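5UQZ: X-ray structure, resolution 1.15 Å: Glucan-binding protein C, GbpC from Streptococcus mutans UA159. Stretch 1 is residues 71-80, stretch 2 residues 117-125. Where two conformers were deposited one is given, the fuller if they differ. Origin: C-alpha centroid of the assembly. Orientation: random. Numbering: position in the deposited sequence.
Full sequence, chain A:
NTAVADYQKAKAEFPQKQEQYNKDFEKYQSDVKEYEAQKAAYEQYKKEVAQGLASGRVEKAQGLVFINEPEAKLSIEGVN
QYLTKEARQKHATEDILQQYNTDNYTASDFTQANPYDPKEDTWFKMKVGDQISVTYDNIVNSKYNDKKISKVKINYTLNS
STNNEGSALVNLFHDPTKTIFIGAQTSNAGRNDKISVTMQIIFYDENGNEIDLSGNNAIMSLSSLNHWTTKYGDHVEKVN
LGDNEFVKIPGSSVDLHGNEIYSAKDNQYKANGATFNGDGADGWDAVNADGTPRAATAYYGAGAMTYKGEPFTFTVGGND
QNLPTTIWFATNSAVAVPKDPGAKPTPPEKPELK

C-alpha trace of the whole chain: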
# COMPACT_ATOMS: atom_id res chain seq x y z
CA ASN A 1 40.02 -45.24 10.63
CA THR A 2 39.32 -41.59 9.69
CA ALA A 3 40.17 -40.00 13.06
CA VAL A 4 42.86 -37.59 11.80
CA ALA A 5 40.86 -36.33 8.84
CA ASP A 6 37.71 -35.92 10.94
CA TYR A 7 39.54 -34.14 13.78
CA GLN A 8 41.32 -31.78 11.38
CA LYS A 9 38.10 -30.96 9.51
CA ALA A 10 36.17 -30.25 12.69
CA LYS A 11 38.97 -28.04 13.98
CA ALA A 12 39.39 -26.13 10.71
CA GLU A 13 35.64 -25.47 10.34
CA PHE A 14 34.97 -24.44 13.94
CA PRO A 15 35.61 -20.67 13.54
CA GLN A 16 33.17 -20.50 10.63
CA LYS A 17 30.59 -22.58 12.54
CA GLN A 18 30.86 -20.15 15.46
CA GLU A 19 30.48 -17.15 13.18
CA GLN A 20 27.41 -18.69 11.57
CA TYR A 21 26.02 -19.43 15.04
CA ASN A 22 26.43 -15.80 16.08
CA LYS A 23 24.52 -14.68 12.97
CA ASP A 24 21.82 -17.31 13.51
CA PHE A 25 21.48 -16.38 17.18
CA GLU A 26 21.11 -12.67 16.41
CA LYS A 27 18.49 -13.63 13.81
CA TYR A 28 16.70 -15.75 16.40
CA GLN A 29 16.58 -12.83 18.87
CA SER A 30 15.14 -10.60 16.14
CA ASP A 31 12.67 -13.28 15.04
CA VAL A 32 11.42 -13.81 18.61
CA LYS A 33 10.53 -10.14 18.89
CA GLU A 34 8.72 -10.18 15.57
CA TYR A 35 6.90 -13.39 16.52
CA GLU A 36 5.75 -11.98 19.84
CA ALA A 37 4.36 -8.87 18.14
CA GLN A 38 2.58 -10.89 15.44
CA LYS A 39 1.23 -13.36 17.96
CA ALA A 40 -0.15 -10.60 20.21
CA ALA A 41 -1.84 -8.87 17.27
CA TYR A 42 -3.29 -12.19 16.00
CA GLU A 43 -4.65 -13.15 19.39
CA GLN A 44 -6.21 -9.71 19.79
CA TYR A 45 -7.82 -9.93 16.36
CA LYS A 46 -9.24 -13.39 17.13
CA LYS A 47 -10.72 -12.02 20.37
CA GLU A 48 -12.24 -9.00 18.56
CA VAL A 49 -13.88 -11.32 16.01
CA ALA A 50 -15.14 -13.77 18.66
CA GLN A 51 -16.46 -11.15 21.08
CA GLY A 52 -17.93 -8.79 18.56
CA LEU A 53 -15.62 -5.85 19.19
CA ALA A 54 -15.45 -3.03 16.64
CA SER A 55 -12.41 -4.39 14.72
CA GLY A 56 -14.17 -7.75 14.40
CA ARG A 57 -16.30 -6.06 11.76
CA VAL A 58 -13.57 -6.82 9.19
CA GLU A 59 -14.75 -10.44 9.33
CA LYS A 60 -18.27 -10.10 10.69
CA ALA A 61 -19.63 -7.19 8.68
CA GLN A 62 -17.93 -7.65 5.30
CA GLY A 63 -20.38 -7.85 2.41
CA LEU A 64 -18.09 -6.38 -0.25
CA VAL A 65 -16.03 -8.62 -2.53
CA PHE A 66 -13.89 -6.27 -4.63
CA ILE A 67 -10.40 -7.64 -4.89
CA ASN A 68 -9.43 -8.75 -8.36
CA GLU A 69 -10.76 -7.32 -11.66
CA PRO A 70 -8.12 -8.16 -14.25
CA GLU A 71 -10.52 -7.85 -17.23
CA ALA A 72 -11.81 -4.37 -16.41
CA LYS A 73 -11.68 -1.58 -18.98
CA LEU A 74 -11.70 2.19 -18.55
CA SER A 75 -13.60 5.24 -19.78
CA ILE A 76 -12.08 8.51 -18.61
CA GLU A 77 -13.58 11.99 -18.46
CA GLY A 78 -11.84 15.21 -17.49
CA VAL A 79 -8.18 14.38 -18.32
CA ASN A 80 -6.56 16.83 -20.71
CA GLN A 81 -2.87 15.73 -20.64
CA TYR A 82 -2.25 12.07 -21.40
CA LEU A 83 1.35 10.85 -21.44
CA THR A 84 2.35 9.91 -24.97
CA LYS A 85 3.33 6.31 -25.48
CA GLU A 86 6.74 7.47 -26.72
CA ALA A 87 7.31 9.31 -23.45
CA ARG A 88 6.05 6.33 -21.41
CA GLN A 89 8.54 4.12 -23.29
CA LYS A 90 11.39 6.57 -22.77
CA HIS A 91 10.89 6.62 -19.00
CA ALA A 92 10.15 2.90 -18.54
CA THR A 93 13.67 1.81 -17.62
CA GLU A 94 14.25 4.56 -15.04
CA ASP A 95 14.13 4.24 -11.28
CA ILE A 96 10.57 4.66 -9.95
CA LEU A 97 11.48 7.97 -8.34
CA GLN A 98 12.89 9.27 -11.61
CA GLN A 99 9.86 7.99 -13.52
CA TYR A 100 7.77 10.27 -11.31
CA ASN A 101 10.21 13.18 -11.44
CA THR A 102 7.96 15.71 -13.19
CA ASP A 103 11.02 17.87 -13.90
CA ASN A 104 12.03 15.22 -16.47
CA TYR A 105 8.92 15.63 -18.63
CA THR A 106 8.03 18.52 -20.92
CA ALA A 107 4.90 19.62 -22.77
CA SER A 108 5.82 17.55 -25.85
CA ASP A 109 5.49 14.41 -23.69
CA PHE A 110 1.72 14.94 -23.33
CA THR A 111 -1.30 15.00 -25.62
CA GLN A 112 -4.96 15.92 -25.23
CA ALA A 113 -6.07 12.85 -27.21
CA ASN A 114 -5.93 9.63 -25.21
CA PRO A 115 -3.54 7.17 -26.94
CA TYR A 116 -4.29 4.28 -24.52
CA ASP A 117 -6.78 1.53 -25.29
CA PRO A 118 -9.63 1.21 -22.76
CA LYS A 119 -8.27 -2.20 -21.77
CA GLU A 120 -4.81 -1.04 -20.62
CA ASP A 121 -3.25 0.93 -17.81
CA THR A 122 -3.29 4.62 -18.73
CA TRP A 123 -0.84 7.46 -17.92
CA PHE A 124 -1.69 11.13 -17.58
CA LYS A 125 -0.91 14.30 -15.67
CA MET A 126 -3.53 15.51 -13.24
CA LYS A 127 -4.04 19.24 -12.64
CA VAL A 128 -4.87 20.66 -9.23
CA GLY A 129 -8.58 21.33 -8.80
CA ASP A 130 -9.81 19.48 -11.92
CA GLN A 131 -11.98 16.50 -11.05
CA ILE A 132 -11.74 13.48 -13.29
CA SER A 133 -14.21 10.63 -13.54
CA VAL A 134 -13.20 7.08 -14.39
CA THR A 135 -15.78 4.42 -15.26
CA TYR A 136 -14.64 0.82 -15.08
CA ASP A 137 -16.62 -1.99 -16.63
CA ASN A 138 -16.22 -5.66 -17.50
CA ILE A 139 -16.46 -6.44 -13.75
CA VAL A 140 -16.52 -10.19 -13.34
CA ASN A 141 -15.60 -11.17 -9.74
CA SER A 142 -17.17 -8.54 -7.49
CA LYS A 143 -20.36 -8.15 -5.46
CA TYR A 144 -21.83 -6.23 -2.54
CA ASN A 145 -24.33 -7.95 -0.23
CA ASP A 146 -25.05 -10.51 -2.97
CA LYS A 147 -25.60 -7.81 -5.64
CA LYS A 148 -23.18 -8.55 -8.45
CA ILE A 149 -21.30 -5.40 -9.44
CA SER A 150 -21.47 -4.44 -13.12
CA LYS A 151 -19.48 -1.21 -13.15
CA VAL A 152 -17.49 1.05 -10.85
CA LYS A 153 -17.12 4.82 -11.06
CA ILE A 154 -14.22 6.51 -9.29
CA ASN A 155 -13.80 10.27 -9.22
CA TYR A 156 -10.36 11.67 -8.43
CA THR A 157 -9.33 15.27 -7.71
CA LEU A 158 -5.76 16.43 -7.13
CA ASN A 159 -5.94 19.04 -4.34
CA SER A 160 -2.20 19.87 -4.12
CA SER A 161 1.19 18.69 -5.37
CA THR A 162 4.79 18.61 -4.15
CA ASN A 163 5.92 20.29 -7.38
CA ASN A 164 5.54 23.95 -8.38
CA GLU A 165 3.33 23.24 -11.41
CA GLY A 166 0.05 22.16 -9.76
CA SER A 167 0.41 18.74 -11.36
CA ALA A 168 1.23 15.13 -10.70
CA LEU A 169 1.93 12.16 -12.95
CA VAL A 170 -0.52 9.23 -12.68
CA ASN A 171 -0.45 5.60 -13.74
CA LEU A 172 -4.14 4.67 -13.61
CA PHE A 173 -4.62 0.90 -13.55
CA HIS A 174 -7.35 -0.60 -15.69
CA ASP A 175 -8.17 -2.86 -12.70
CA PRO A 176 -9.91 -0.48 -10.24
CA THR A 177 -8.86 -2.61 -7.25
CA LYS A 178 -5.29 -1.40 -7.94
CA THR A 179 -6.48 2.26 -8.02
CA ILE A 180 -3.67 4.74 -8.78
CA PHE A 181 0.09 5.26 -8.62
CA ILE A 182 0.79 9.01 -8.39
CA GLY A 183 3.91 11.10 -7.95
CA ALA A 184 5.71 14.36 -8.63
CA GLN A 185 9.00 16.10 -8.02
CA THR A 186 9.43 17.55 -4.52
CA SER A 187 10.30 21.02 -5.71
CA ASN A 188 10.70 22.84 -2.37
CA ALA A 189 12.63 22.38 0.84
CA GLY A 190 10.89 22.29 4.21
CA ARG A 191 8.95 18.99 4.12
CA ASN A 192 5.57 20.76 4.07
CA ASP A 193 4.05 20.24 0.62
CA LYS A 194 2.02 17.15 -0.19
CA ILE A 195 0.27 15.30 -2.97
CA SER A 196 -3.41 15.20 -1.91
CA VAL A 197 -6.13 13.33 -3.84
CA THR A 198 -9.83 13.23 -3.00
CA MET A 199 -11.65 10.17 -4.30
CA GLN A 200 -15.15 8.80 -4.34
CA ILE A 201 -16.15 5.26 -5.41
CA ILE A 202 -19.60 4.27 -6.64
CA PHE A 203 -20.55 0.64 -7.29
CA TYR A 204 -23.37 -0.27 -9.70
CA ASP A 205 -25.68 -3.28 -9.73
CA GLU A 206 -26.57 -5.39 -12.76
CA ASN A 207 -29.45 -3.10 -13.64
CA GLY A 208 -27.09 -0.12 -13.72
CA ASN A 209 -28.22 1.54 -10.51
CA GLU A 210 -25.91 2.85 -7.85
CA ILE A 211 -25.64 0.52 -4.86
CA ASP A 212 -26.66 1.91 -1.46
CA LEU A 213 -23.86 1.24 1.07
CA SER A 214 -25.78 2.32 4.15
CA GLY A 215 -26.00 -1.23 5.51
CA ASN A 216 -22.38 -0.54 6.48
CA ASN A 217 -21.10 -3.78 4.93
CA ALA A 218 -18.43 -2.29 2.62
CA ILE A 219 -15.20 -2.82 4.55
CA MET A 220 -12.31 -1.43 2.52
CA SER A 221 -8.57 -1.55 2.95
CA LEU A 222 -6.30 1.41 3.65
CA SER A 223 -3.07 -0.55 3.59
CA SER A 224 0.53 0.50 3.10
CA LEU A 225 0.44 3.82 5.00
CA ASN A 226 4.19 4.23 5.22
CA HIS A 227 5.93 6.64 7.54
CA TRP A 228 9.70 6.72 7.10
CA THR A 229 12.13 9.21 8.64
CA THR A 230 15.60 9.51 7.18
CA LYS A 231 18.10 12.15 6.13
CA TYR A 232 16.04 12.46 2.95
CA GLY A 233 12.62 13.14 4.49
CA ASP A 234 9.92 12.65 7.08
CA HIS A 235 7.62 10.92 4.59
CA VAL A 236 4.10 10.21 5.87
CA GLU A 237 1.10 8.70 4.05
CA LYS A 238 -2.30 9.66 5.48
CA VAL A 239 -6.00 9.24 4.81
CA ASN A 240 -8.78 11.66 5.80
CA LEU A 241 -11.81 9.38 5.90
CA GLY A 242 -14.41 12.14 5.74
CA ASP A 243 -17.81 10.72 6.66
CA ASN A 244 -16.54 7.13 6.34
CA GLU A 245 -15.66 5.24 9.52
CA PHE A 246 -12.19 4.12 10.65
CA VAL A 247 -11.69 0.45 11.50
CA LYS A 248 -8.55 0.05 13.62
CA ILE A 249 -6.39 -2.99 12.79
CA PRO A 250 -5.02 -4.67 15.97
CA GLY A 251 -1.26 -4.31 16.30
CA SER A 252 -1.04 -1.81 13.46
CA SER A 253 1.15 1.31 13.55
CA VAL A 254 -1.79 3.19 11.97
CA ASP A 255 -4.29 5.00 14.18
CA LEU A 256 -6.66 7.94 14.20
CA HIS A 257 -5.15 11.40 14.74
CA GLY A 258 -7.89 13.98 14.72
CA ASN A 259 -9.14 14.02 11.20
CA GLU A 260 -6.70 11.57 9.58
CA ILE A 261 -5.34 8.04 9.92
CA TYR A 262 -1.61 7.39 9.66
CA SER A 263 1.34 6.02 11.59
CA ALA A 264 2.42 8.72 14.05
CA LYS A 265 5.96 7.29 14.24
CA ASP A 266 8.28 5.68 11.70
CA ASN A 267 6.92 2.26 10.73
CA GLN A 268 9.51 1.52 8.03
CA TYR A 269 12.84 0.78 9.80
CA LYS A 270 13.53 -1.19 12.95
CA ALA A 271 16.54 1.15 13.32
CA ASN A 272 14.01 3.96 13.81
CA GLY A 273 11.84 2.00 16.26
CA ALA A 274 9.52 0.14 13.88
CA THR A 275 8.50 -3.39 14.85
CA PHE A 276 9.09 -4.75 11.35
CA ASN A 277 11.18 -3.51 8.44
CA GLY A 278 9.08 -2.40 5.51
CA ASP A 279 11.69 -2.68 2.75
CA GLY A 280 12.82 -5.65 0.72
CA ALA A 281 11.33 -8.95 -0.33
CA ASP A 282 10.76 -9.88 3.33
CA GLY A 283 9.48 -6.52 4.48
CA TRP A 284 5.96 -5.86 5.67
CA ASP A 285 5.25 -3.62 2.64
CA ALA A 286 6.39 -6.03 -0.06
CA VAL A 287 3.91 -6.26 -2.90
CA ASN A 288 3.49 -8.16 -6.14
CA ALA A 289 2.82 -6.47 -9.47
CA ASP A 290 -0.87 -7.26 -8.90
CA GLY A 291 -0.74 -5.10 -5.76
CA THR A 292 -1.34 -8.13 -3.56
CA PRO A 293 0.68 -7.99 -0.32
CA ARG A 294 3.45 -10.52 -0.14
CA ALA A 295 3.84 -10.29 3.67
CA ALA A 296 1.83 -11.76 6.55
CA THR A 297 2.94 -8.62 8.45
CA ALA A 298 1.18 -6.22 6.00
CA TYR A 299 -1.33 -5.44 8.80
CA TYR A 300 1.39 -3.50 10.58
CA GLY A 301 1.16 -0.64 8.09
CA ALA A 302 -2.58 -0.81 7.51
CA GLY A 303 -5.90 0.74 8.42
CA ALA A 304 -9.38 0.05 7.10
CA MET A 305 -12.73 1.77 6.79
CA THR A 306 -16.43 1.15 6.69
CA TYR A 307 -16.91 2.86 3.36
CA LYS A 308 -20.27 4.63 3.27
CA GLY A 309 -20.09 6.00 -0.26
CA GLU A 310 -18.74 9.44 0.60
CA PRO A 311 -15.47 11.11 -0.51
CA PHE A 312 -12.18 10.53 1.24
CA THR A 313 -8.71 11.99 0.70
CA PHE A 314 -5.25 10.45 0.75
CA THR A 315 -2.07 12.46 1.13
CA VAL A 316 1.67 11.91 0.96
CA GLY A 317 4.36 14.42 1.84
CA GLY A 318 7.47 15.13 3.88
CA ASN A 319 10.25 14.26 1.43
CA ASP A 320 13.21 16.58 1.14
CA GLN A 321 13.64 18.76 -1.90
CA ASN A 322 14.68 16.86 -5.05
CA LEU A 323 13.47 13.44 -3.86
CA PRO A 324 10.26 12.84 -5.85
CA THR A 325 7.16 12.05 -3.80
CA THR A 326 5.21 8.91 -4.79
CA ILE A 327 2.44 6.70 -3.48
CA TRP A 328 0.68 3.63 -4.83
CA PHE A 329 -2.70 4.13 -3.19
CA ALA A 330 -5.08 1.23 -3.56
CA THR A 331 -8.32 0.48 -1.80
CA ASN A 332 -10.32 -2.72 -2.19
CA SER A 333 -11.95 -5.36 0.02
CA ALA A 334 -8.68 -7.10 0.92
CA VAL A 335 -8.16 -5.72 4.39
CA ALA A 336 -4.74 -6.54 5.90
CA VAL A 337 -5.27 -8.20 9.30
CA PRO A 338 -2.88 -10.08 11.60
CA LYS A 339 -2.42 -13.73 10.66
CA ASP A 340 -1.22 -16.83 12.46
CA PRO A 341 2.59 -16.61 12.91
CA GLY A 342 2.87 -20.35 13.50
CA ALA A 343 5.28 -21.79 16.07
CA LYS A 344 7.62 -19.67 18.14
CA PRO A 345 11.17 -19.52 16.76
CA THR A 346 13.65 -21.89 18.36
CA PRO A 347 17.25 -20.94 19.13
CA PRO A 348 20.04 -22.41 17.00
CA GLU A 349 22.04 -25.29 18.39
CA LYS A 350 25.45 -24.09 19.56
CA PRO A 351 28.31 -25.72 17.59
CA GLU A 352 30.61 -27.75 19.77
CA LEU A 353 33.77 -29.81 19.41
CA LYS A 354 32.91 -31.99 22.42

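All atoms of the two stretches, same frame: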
# COMPACT_ATOMS: atom_id res chain seq x y z
N GLU A 71 -9.93 -8.04 -15.91
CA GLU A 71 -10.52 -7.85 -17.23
C GLU A 71 -11.12 -6.46 -17.39
O GLU A 71 -11.69 -6.19 -18.44
CB GLU A 71 -11.63 -8.89 -17.50
CG GLU A 71 -11.17 -10.31 -17.29
CD GLU A 71 -12.26 -11.34 -17.48
OE1 GLU A 71 -13.19 -11.15 -18.29
OE2 GLU A 71 -12.17 -12.41 -16.85
N ALA A 72 -11.06 -5.63 -16.36
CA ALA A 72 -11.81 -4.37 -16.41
C ALA A 72 -11.23 -3.44 -17.47
O ALA A 72 -10.03 -3.47 -17.77
CB ALA A 72 -11.78 -3.70 -15.05
N LYS A 73 -12.10 -2.59 -18.02
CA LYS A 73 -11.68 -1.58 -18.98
C LYS A 73 -12.19 -0.22 -18.51
O LYS A 73 -13.14 -0.13 -17.73
CB LYS A 73 -12.17 -1.93 -20.38
CG LYS A 73 -13.64 -1.87 -20.52
CD LYS A 73 -14.01 -2.02 -22.01
CE LYS A 73 -15.49 -2.14 -22.22
NZ LYS A 73 -16.17 -0.84 -21.94
N LEU A 74 -11.56 0.82 -19.04
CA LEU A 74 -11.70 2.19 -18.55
C LEU A 74 -12.34 3.13 -19.56
O LEU A 74 -12.01 3.08 -20.74
CB LEU A 74 -10.25 2.80 -18.57
CG LEU A 74 -9.30 2.21 -17.57
CD1 LEU A 74 -7.86 2.59 -17.87
CD2 LEU A 74 -9.67 2.56 -16.12
N SER A 75 -13.12 4.08 -19.05
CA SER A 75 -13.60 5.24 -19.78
C SER A 75 -13.33 6.44 -18.89
O SER A 75 -13.71 6.43 -17.72
CB SER A 75 -15.12 5.12 -20.02
OG SER A 75 -15.61 6.22 -20.75
N ILE A 76 -12.63 7.44 -19.43
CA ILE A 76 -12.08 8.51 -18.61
C ILE A 76 -12.64 9.84 -19.10
O ILE A 76 -12.57 10.12 -20.30
CB ILE A 76 -10.54 8.51 -18.67
CG1 ILE A 76 -9.95 7.17 -18.25
CG2 ILE A 76 -9.96 9.65 -17.85
CD1 ILE A 76 -8.47 7.00 -18.66
N GLU A 77 -13.12 10.65 -18.17
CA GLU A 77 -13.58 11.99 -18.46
C GLU A 77 -12.81 12.98 -17.60
O GLU A 77 -12.53 12.73 -16.43
CB GLU A 77 -15.08 12.12 -18.15
CG GLU A 77 -15.68 13.44 -18.63
CD GLU A 77 -17.16 13.61 -18.32
OE1 GLU A 77 -17.79 12.72 -17.69
OE2 GLU A 77 -17.73 14.66 -18.72
N GLY A 78 -12.44 14.10 -18.21
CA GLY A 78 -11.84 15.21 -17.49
C GLY A 78 -10.33 15.28 -17.55
O GLY A 78 -9.76 16.21 -16.99
N VAL A 79 -9.64 14.34 -18.19
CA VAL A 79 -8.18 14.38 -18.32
C VAL A 79 -7.86 15.08 -19.62
O VAL A 79 -8.39 14.71 -20.68
CB VAL A 79 -7.60 12.95 -18.32
CG1 VAL A 79 -6.12 12.98 -18.73
CG2 VAL A 79 -7.73 12.34 -16.91
N ASN A 80 -6.99 16.10 -19.54
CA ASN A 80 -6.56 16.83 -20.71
C ASN A 80 -5.12 16.59 -21.12
O ASN A 80 -4.73 17.09 -22.15
CB ASN A 80 -6.84 18.31 -20.53
CG ASN A 80 -7.05 19.04 -21.90
OD1 ASN A 80 -7.85 18.63 -22.81
ND2 ASN A 80 -6.29 20.10 -22.07
N ASP A 117 -5.58 2.32 -25.10
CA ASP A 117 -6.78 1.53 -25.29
C ASP A 117 -7.55 1.48 -23.97
O ASP A 117 -6.95 1.54 -22.89
CB ASP A 117 -6.34 0.12 -25.65
CG ASP A 117 -7.49 -0.73 -26.12
OD1 ASP A 117 -7.81 -0.67 -27.33
OD2 ASP A 117 -8.11 -1.44 -25.31
N PRO A 118 -8.89 1.34 -24.02
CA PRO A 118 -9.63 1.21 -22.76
C PRO A 118 -9.16 0.06 -21.89
O PRO A 118 -9.39 0.05 -20.67
CB PRO A 118 -11.08 1.02 -23.22
CG PRO A 118 -11.15 1.70 -24.52
CD PRO A 118 -9.78 1.48 -25.17
N LYS A 119 -8.60 -0.98 -22.49
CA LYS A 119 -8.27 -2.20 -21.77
C LYS A 119 -6.90 -2.17 -21.10
O LYS A 119 -6.52 -3.18 -20.49
CB LYS A 119 -8.35 -3.40 -22.71
CG LYS A 119 -9.76 -3.52 -23.36
CD LYS A 119 -9.90 -4.81 -24.19
CE LYS A 119 -8.96 -4.89 -25.36
NZ LYS A 119 -9.12 -3.79 -26.35
N GLU A 120 -6.16 -1.05 -21.18
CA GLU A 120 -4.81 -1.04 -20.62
C GLU A 120 -4.63 0.10 -19.61
O GLU A 120 -5.39 1.08 -19.57
CB GLU A 120 -3.73 -0.97 -21.68
CG GLU A 120 -3.77 0.35 -22.38
CD GLU A 120 -2.75 0.47 -23.53
OE1 GLU A 120 -1.63 -0.02 -23.39
OE2 GLU A 120 -3.05 1.08 -24.58
N ASP A 121 -3.64 -0.12 -18.75
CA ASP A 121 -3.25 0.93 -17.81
C ASP A 121 -2.94 2.21 -18.58
O ASP A 121 -2.37 2.17 -19.66
CB ASP A 121 -1.99 0.50 -17.04
CG ASP A 121 -2.18 -0.74 -16.19
OD1 ASP A 121 -3.32 -1.12 -15.84
OD2 ASP A 121 -1.14 -1.31 -15.80
N THR A 122 -3.34 3.34 -18.02
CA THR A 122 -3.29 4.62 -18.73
C THR A 122 -2.47 5.62 -17.93
O THR A 122 -2.57 5.67 -16.72
CB THR A 122 -4.75 5.10 -18.88
OG1 THR A 122 -5.46 4.14 -19.69
CG2 THR A 122 -4.87 6.45 -19.56
N TRP A 123 -1.70 6.46 -18.58
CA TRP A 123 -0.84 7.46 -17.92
C TRP A 123 -1.30 8.86 -18.30
O TRP A 123 -1.55 9.12 -19.49
CB TRP A 123 0.60 7.27 -18.38
CG TRP A 123 1.34 6.12 -17.82
CD1 TRP A 123 1.32 4.81 -18.28
CD2 TRP A 123 2.29 6.14 -16.74
NE1 TRP A 123 2.19 4.03 -17.54
CE2 TRP A 123 2.80 4.82 -16.60
CE3 TRP A 123 2.75 7.14 -15.89
CZ2 TRP A 123 3.75 4.51 -15.64
CZ3 TRP A 123 3.68 6.84 -14.94
CH2 TRP A 123 4.16 5.53 -14.82
N PHE A 124 -1.31 9.75 -17.32
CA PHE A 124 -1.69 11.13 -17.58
C PHE A 124 -1.20 12.01 -16.45
O PHE A 124 -0.84 11.53 -15.38
CB PHE A 124 -3.22 11.31 -17.77
CG PHE A 124 -4.06 10.68 -16.69
CD1 PHE A 124 -4.31 11.33 -15.50
CD2 PHE A 124 -4.62 9.43 -16.91
CE1 PHE A 124 -5.13 10.72 -14.52
CE2 PHE A 124 -5.42 8.84 -15.94
CZ PHE A 124 -5.66 9.50 -14.75
N LYS A 125 -1.19 13.32 -16.70
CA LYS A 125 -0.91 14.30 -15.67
C LYS A 125 -2.24 14.83 -15.15
O LYS A 125 -3.11 15.19 -15.94
CB LYS A 125 -0.12 15.44 -16.32
CG LYS A 125 0.46 16.49 -15.42
CD LYS A 125 0.77 17.79 -16.16
CE LYS A 125 1.72 17.56 -17.29
NZ LYS A 125 2.26 18.86 -17.81
O HOH W 1 -8.51 -4.95 -19.66
O HOH W 2 -5.04 16.45 -17.29

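The strands 73-77 and 122-125 run in nearly the same direction, their axes 18° apart, but a closest approach of 10.7 Å is too wide for direct sheet pairing, and the contact combines backbone links near Pro118 with side-chain packing at Leu74, Ile76 and Val79. One direct hydrogen bond crosses it: Leu74 N donates to Pro118 O at 2.8 Å, with an N-H...O angle of 155°. The same carbonyl accepts a CA-H...O contact, Lys73 CA to Pro118 O at 3.3 Å, the 120° angle at hydrogen marking it as the more bent of the two.

Pro118 lies in a type I turn from Asp117 to Glu120, closed by Glu120 N to Asp117 O at 3.2 Å. Asp117, with chi1 t, places OD2 2.9 Å from Lys119 N. Lys119 (chi1 m, chi2 t, chi3 m, chi4 m) curls back so that its NZ forms a salt bridge with that same OD2 at 2.8 Å. Glu120, chi1 p, returns OE2 to Asp117 N at 2.9 Å.

Leu74 leaves its backbone sideways, but its m,t rotamer brings CD1 to 3.4 Å from both Glu120 O and Thr122 OG1. Ile76, also m,t, points toward the other stretch and sets CD1 3.8 Å from Thr122 CG2. Its approach to Phe124 is looser, 4.5 Å from CD1 to CE2, and oblique to the ring.

Val79 makes the closer contact with Phe124. With chi1 t, its CG2 stands 3.8 Å from the ring centroid and 11° off the normal, a CH-pi contact over one face, while CG1 reaches Phe124 CB at 3.5 Å. Phe124, at chi1 50° and chi2 83°, presents that face to the valine.

Water 1 donates to Ala72 O and Lys119 O, each 2.8 Å from its oxygen. Water 2 accepts from Asn80 N at 3.0 Å and donates to Lys125 O at 2.7 Å, bridging backbones that do not meet directly.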